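Local coordinates for putative acyl-[acyl-carrier-protein]--UDP-N-acetylglucosamine O-acyltransferase (Bacteroides fragilis, PDB 4R36), which probably catalyses transfer of an acyl chain from acyl carrier protein to UDP-N-acetylglucosamine, an early step of lipid A synthesis, at residues E99-N113 with T122-V136. Residues are numbered along the deposited sequence; the frame is centred on the assembly and turned at random.
Sequences EIGDNNLIRENVTIN and TIVGNNNLLMEGVHV. With ACT (acetate ion), chain D.
Two successive coils of the left-handed parallel beta helix stack here, with L105 over L129, I106 over L130, T111 over H135 and I112 over V136. Parallel backbone bonds join all three sides of the prism; L130 N to L105 O (3.0 Å) and V136 N to T111 O (2.7 Å) are typical. Inside the coil, I106 CD1 meets L130 CD1, and I112 lays CG2 against V136 CB while its CD1 approaches V124 CG2.

At one corner N104 and N128 lie side by side with their amides nearly coplanar (4° apart). N104 OD1 accepts from both N128 ND2 (3.0 Å) and N128 N (2.9 Å), while N104 ND2 donates to G125 O (2.9 Å), which lies in its amide plane. N128 repeats the pattern one coil on, its amide bonding to C146 N and G143 O, so the asparagines form a file along the corner. Next to it, N126 OD1 receives D102 N.

At another corner two type II turns stack, G133 N donating to E108 O. N109 there binds the calcium ion, which the N109 side chains of both other subunits share. R107 NE and NH2 grip E108 OE1 side-on, and the guanidinium also bonds to I85 O of the second subunit.

On the outer face T111 OG1 meets H135 ND1 at the ring edge, in plane (2.7 Å); H135 CG stands anti to its backbone N (chi1 175°), which swings the ring over to T111. The other ring nitrogen, NE2, donates to OXT of an acetate ion (2.7 Å), probably from the crystallisation liquor, which N150 of the third subunit also binds. With T111 at ND1 and the acetate at NE2, the imidazole is held at two points of its edge, which limits its rotation.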
loop_
_atom_site.group_PDB
_atom_site.type_symbol
_atom_site.label_atom_id
_atom_site.label_comp_id
_atom_site.label_asym_id
_atom_site.label_seq_id
_atom_site.Cartn_x
_atom_site.Cartn_y
_atom_site.Cartn_z
ATOM N N GLU A 99 19.799 7.806 5.731
ATOM C CA GLU A 99 20.203 9.150 5.429
ATOM C C GLU A 99 19.364 9.780 4.366
ATOM O O GLU A 99 19.051 9.148 3.365
ATOM C CB GLU A 99 21.660 9.182 4.911
ATOM C CG GLU A 99 22.609 8.345 5.758
ATOM C CD GLU A 99 24.102 8.436 5.384
ATOM O OE1 GLU A 99 24.522 9.230 4.532
ATOM O OE2 GLU A 99 24.880 7.636 5.921
ATOM N N ILE A 100 19.023 11.035 4.565
ATOM C CA ILE A 100 18.474 11.856 3.484
ATOM C C ILE A 100 19.296 13.114 3.380
ATOM O O ILE A 100 19.873 13.570 4.375
ATOM C CB ILE A 100 16.953 12.186 3.663
ATOM C CG1 ILE A 100 16.720 13.326 4.644
ATOM C CG2 ILE A 100 16.173 10.941 4.052
ATOM C CD1 ILE A 100 15.280 13.671 4.851
ATOM N N GLY A 101 19.336 13.667 2.167
ATOM C CA GLY A 101 20.092 14.900 1.835
ATOM C C GLY A 101 19.312 16.158 2.127
ATOM O O GLY A 101 18.845 16.356 3.255
ATOM N N ASP A 102 19.199 16.996 1.117
ATOM C CA ASP A 102 18.585 18.312 1.232
ATOM C C ASP A 102 17.348 18.463 0.434
ATOM O O ASP A 102 17.219 17.878 -0.697
ATOM C CB ASP A 102 19.549 19.408 0.724
ATOM C CG ASP A 102 20.909 19.379 1.427
ATOM O OD1 ASP A 102 21.021 18.998 2.586
ATOM O OD2 ASP A 102 21.871 19.750 0.745
ATOM N N ASN A 103 16.445 19.288 0.964
ATOM C CA ASN A 103 15.314 19.732 0.233
ATOM C C ASN A 103 14.384 18.582 -0.208
ATOM O O ASN A 103 13.721 18.688 -1.233
ATOM C CB ASN A 103 15.733 20.546 -1.007
ATOM C CG ASN A 103 16.723 21.647 -0.679
ATOM O OD1 ASN A 103 17.756 21.796 -1.333
ATOM N ND2 ASN A 103 16.436 22.376 0.345
ATOM N N ASN A 104 14.222 17.552 0.611
ATOM C CA ASN A 104 13.321 16.461 0.246
ATOM C C ASN A 104 11.992 16.683 0.904
ATOM O O ASN A 104 11.919 17.278 2.000
ATOM C CB ASN A 104 13.890 15.149 0.763
ATOM C CG ASN A 104 15.183 14.757 0.060
ATOM O OD1 ASN A 104 15.171 14.399 -1.109
ATOM N ND2 ASN A 104 16.341 14.888 0.767
ATOM N N LEU A 105 10.977 16.079 0.302
ATOM C CA LEU A 105 9.654 16.035 0.837
ATOM C C LEU A 105 9.363 14.590 1.167
ATOM O O LEU A 105 9.235 13.781 0.261
ATOM C CB LEU A 105 8.659 16.577 -0.181
ATOM C CG LEU A 105 8.934 18.043 -0.621
ATOM C CD1 LEU A 105 8.089 18.434 -1.817
ATOM C CD2 LEU A 105 8.696 18.976 0.552
ATOM N N ILE A 106 9.358 14.251 2.456
ATOM C CA ILE A 106 9.189 12.925 2.967
ATOM C C ILE A 106 7.758 12.847 3.573
ATOM O O ILE A 106 7.471 13.324 4.672
ATOM C CB ILE A 106 10.236 12.595 4.067
ATOM C CG1 ILE A 106 11.672 12.904 3.569
ATOM C CG2 ILE A 106 10.081 11.182 4.551
ATOM C CD1 ILE A 106 12.132 12.146 2.374
ATOM N N ARG A 107 6.846 12.232 2.810
ATOM C CA ARG A 107 5.418 12.327 3.121
ATOM C C ARG A 107 5.021 11.347 4.209
ATOM O O ARG A 107 5.820 10.569 4.740
ATOM C CB ARG A 107 4.602 12.128 1.808
ATOM C CG ARG A 107 4.807 13.230 0.737
ATOM C CD ARG A 107 4.503 14.647 1.217
ATOM N NE ARG A 107 3.148 14.751 1.754
ATOM C CZ ARG A 107 2.250 15.680 1.415
ATOM N NH1 ARG A 107 2.560 16.704 0.598
ATOM N NH2 ARG A 107 1.044 15.630 1.959
ATOM N N GLU A 108 3.753 11.434 4.552
ATOM C CA GLU A 108 3.152 10.652 5.591
ATOM C C GLU A 108 3.446 9.176 5.528
ATOM O O GLU A 108 3.333 8.546 4.455
ATOM C CB GLU A 108 1.629 10.804 5.584
ATOM C CG GLU A 108 1.084 12.209 5.716
ATOM C CD GLU A 108 0.817 12.931 4.390
ATOM O OE1 GLU A 108 1.681 12.852 3.460
ATOM O OE2 GLU A 108 -0.208 13.624 4.269
ATOM N N ASN A 109 3.834 8.632 6.670
ATOM C CA ASN A 109 4.122 7.214 6.819
ATOM C C ASN A 109 5.175 6.629 5.892
ATOM O O ASN A 109 5.220 5.424 5.746
ATOM C CB ASN A 109 2.827 6.419 6.689
ATOM C CG ASN A 109 1.880 6.720 7.810
ATOM O OD1 ASN A 109 2.277 6.590 8.986
ATOM N ND2 ASN A 109 0.642 7.184 7.491
ATOM N N VAL A 110 6.020 7.464 5.307
ATOM C CA VAL A 110 7.176 6.979 4.592
ATOM C C VAL A 110 8.129 6.280 5.564
ATOM O O VAL A 110 8.317 6.736 6.698
ATOM C CB VAL A 110 7.885 8.084 3.849
ATOM C CG1 VAL A 110 9.277 7.659 3.444
ATOM C CG2 VAL A 110 7.052 8.565 2.642
ATOM N N THR A 111 8.680 5.144 5.161
ATOM C CA THR A 111 9.623 4.428 5.970
ATOM C C THR A 111 10.975 4.386 5.230
ATOM O O THR A 111 11.051 3.986 4.059
ATOM C CB THR A 111 9.143 2.990 6.327
ATOM O OG1 THR A 111 8.745 2.261 5.142
ATOM C CG2 THR A 111 7.985 3.032 7.301
ATOM N N ILE A 112 12.041 4.799 5.928
ATOM C CA ILE A 112 13.376 4.654 5.426
ATOM C C ILE A 112 14.201 3.894 6.468
ATOM O O ILE A 112 14.634 4.464 7.466
ATOM C CB ILE A 112 14.017 6.005 5.058
ATOM C CG1 ILE A 112 13.107 6.847 4.162
ATOM C CG2 ILE A 112 15.388 5.824 4.431
ATOM C CD1 ILE A 112 13.588 8.251 3.878
ATOM N N ASN A 113 14.421 2.610 6.229
ATOM C CA ASN A 113 15.137 1.813 7.181
ATOM C C ASN A 113 16.646 2.087 7.045
ATOM O O ASN A 113 17.159 2.314 5.953
ATOM C CB ASN A 113 14.898 0.302 6.997
ATOM C CG ASN A 113 13.436 -0.175 7.071
ATOM O OD1 ASN A 113 13.171 -1.294 6.624
ATOM N ND2 ASN A 113 12.531 0.594 7.617
ATOM N N THR A 122 21.639 3.400 4.157
ATOM C CA THR A 122 20.485 3.641 3.261
ATOM C C THR A 122 20.573 5.135 2.969
ATOM O O THR A 122 20.642 5.952 3.871
ATOM C CB THR A 122 19.177 3.281 3.960
ATOM O OG1 THR A 122 19.294 1.951 4.467
ATOM C CG2 THR A 122 18.007 3.404 2.980
ATOM N N ILE A 123 20.602 5.498 1.697
ATOM C CA ILE A 123 20.835 6.877 1.286
ATOM C C ILE A 123 19.826 7.378 0.282
ATOM O O ILE A 123 19.655 6.781 -0.796
ATOM C CB ILE A 123 22.220 7.045 0.655
ATOM C CG1 ILE A 123 23.329 6.622 1.668
ATOM C CG2 ILE A 123 22.439 8.458 0.108
ATOM C CD1 ILE A 123 24.719 6.536 1.066
ATOM N N VAL A 124 19.197 8.502 0.631
ATOM C CA VAL A 124 18.360 9.308 -0.250
ATOM C C VAL A 124 19.068 10.660 -0.448
ATOM O O VAL A 124 19.588 11.219 0.516
ATOM C CB VAL A 124 17.010 9.552 0.381
ATOM C CG1 VAL A 124 16.134 10.501 -0.440
ATOM C CG2 VAL A 124 16.231 8.262 0.553
ATOM N N GLY A 125 19.173 11.102 -1.710
ATOM C CA GLY A 125 19.854 12.337 -2.123
ATOM C C GLY A 125 19.075 13.616 -1.848
ATOM O O GLY A 125 18.507 13.791 -0.747
ATOM N N ASN A 126 19.024 14.488 -2.862
ATOM C CA ASN A 126 18.454 15.808 -2.677
ATOM C C ASN A 126 17.235 16.030 -3.557
ATOM O O ASN A 126 17.149 15.452 -4.657
ATOM C CB ASN A 126 19.497 16.843 -3.032
ATOM C CG ASN A 126 20.805 16.628 -2.318
ATOM O OD1 ASN A 126 20.872 16.358 -1.084
ATOM N ND2 ASN A 126 21.867 16.740 -3.067
ATOM N N ASN A 127 16.303 16.867 -3.107
ATOM C CA ASN A 127 15.234 17.370 -3.993
ATOM C C ASN A 127 14.328 16.207 -4.490
ATOM O O ASN A 127 13.839 16.262 -5.614
ATOM C CB ASN A 127 15.773 18.168 -5.192
ATOM C CG ASN A 127 16.775 19.248 -4.757
ATOM O OD1 ASN A 127 16.433 20.129 -4.078
ATOM N ND2 ASN A 127 17.980 19.153 -5.195
ATOM N N ASN A 128 14.080 15.240 -3.624
ATOM C CA ASN A 128 13.144 14.196 -3.939
ATOM C C ASN A 128 11.826 14.413 -3.306
ATOM O O ASN A 128 11.736 14.973 -2.200
ATOM C CB ASN A 128 13.718 12.878 -3.462
ATOM C CG ASN A 128 15.036 12.565 -4.124
ATOM O OD1 ASN A 128 15.089 12.223 -5.345
ATOM N ND2 ASN A 128 16.106 12.610 -3.313
ATOM N N LEU A 129 10.800 13.870 -3.939
ATOM C CA LEU A 129 9.476 13.713 -3.336
ATOM C C LEU A 129 9.148 12.237 -3.175
ATOM O O LEU A 129 9.025 11.500 -4.147
ATOM C CB LEU A 129 8.440 14.373 -4.198
ATOM C CG LEU A 129 6.988 14.134 -3.903
ATOM C CD1 LEU A 129 6.622 14.456 -2.450
ATOM C CD2 LEU A 129 6.071 14.853 -4.868
ATOM N N LEU A 130 9.009 11.821 -1.945
ATOM C CA LEU A 130 8.616 10.462 -1.604
ATOM C C LEU A 130 7.232 10.570 -1.040
ATOM O O LEU A 130 7.029 10.976 0.070
ATOM C CB LEU A 130 9.579 9.809 -0.626
ATOM C CG LEU A 130 11.110 9.752 -0.995
ATOM C CD1 LEU A 130 11.832 8.878 0.026
ATOM C CD2 LEU A 130 11.338 9.159 -2.386
ATOM N N MET A 131 6.260 10.125 -1.844
ATOM C CA MET A 131 4.870 10.246 -1.495
ATOM C C MET A 131 4.471 9.270 -0.390
ATOM O O MET A 131 5.249 8.388 -0.013
ATOM C CB MET A 131 3.969 10.032 -2.730
ATOM C CG MET A 131 4.113 11.170 -3.711
ATOM S SD MET A 131 2.814 11.009 -4.972
ATOM C CE MET A 131 3.629 11.934 -6.201
ATOM N N GLU A 132 3.273 9.447 0.137
ATOM C CA GLU A 132 2.912 8.729 1.392
ATOM C C GLU A 132 3.052 7.246 1.246
ATOM O O GLU A 132 2.773 6.686 0.165
ATOM C CB GLU A 132 1.528 9.097 1.890
ATOM C CG GLU A 132 0.338 8.709 1.005
ATOM C CD GLU A 132 -0.044 7.219 1.059
ATOM O OE1 GLU A 132 0.202 6.545 2.098
ATOM O OE2 GLU A 132 -0.675 6.767 0.057
ATOM N N GLY A 133 3.524 6.622 2.322
ATOM C CA GLY A 133 3.633 5.219 2.437
ATOM C C GLY A 133 4.778 4.545 1.654
ATOM O O GLY A 133 4.967 3.301 1.733
ATOM N N VAL A 134 5.545 5.328 0.946
ATOM C CA VAL A 134 6.724 4.811 0.270
ATOM C C VAL A 134 7.677 4.147 1.257
ATOM O O VAL A 134 7.837 4.626 2.389
ATOM C CB VAL A 134 7.451 5.911 -0.536
ATOM C CG1 VAL A 134 8.923 5.518 -0.912
ATOM C CG2 VAL A 134 6.716 6.226 -1.799
ATOM N N HIS A 135 8.182 2.983 0.883
ATOM C CA HIS A 135 9.170 2.256 1.653
ATOM C C HIS A 135 10.533 2.241 0.977
ATOM O O HIS A 135 10.678 1.832 -0.237
ATOM C CB HIS A 135 8.693 0.850 1.950
ATOM C CG HIS A 135 9.707 -0.005 2.653
ATOM N ND1 HIS A 135 9.963 0.109 4.001
ATOM C CD2 HIS A 135 10.526 -0.983 2.194
ATOM C CE1 HIS A 135 10.875 -0.771 4.345
ATOM N NE2 HIS A 135 11.267 -1.418 3.262
ATOM N N VAL A 136 11.556 2.608 1.749
ATOM C CA VAL A 136 12.957 2.510 1.283
ATOM C C VAL A 136 13.729 1.524 2.168
ATOM O O VAL A 136 13.905 1.778 3.352
ATOM C CB VAL A 136 13.637 3.882 1.340
ATOM C CG1 VAL A 136 15.041 3.812 0.751
ATOM C CG2 VAL A 136 12.861 4.935 0.588
HETATM C C ACT D . 12.368 -4.593 2.757
HETATM O O ACT D . 11.505 -4.397 1.840
HETATM O OXT ACT D . 12.569 -3.739 3.646
HETATM C CH3 ACT D . 13.244 -5.832 2.812
HETATM O O HOH W 1 -0.227 6.854 4.835
HETATM O O HOH W 2 6.196 3.007 4.330
#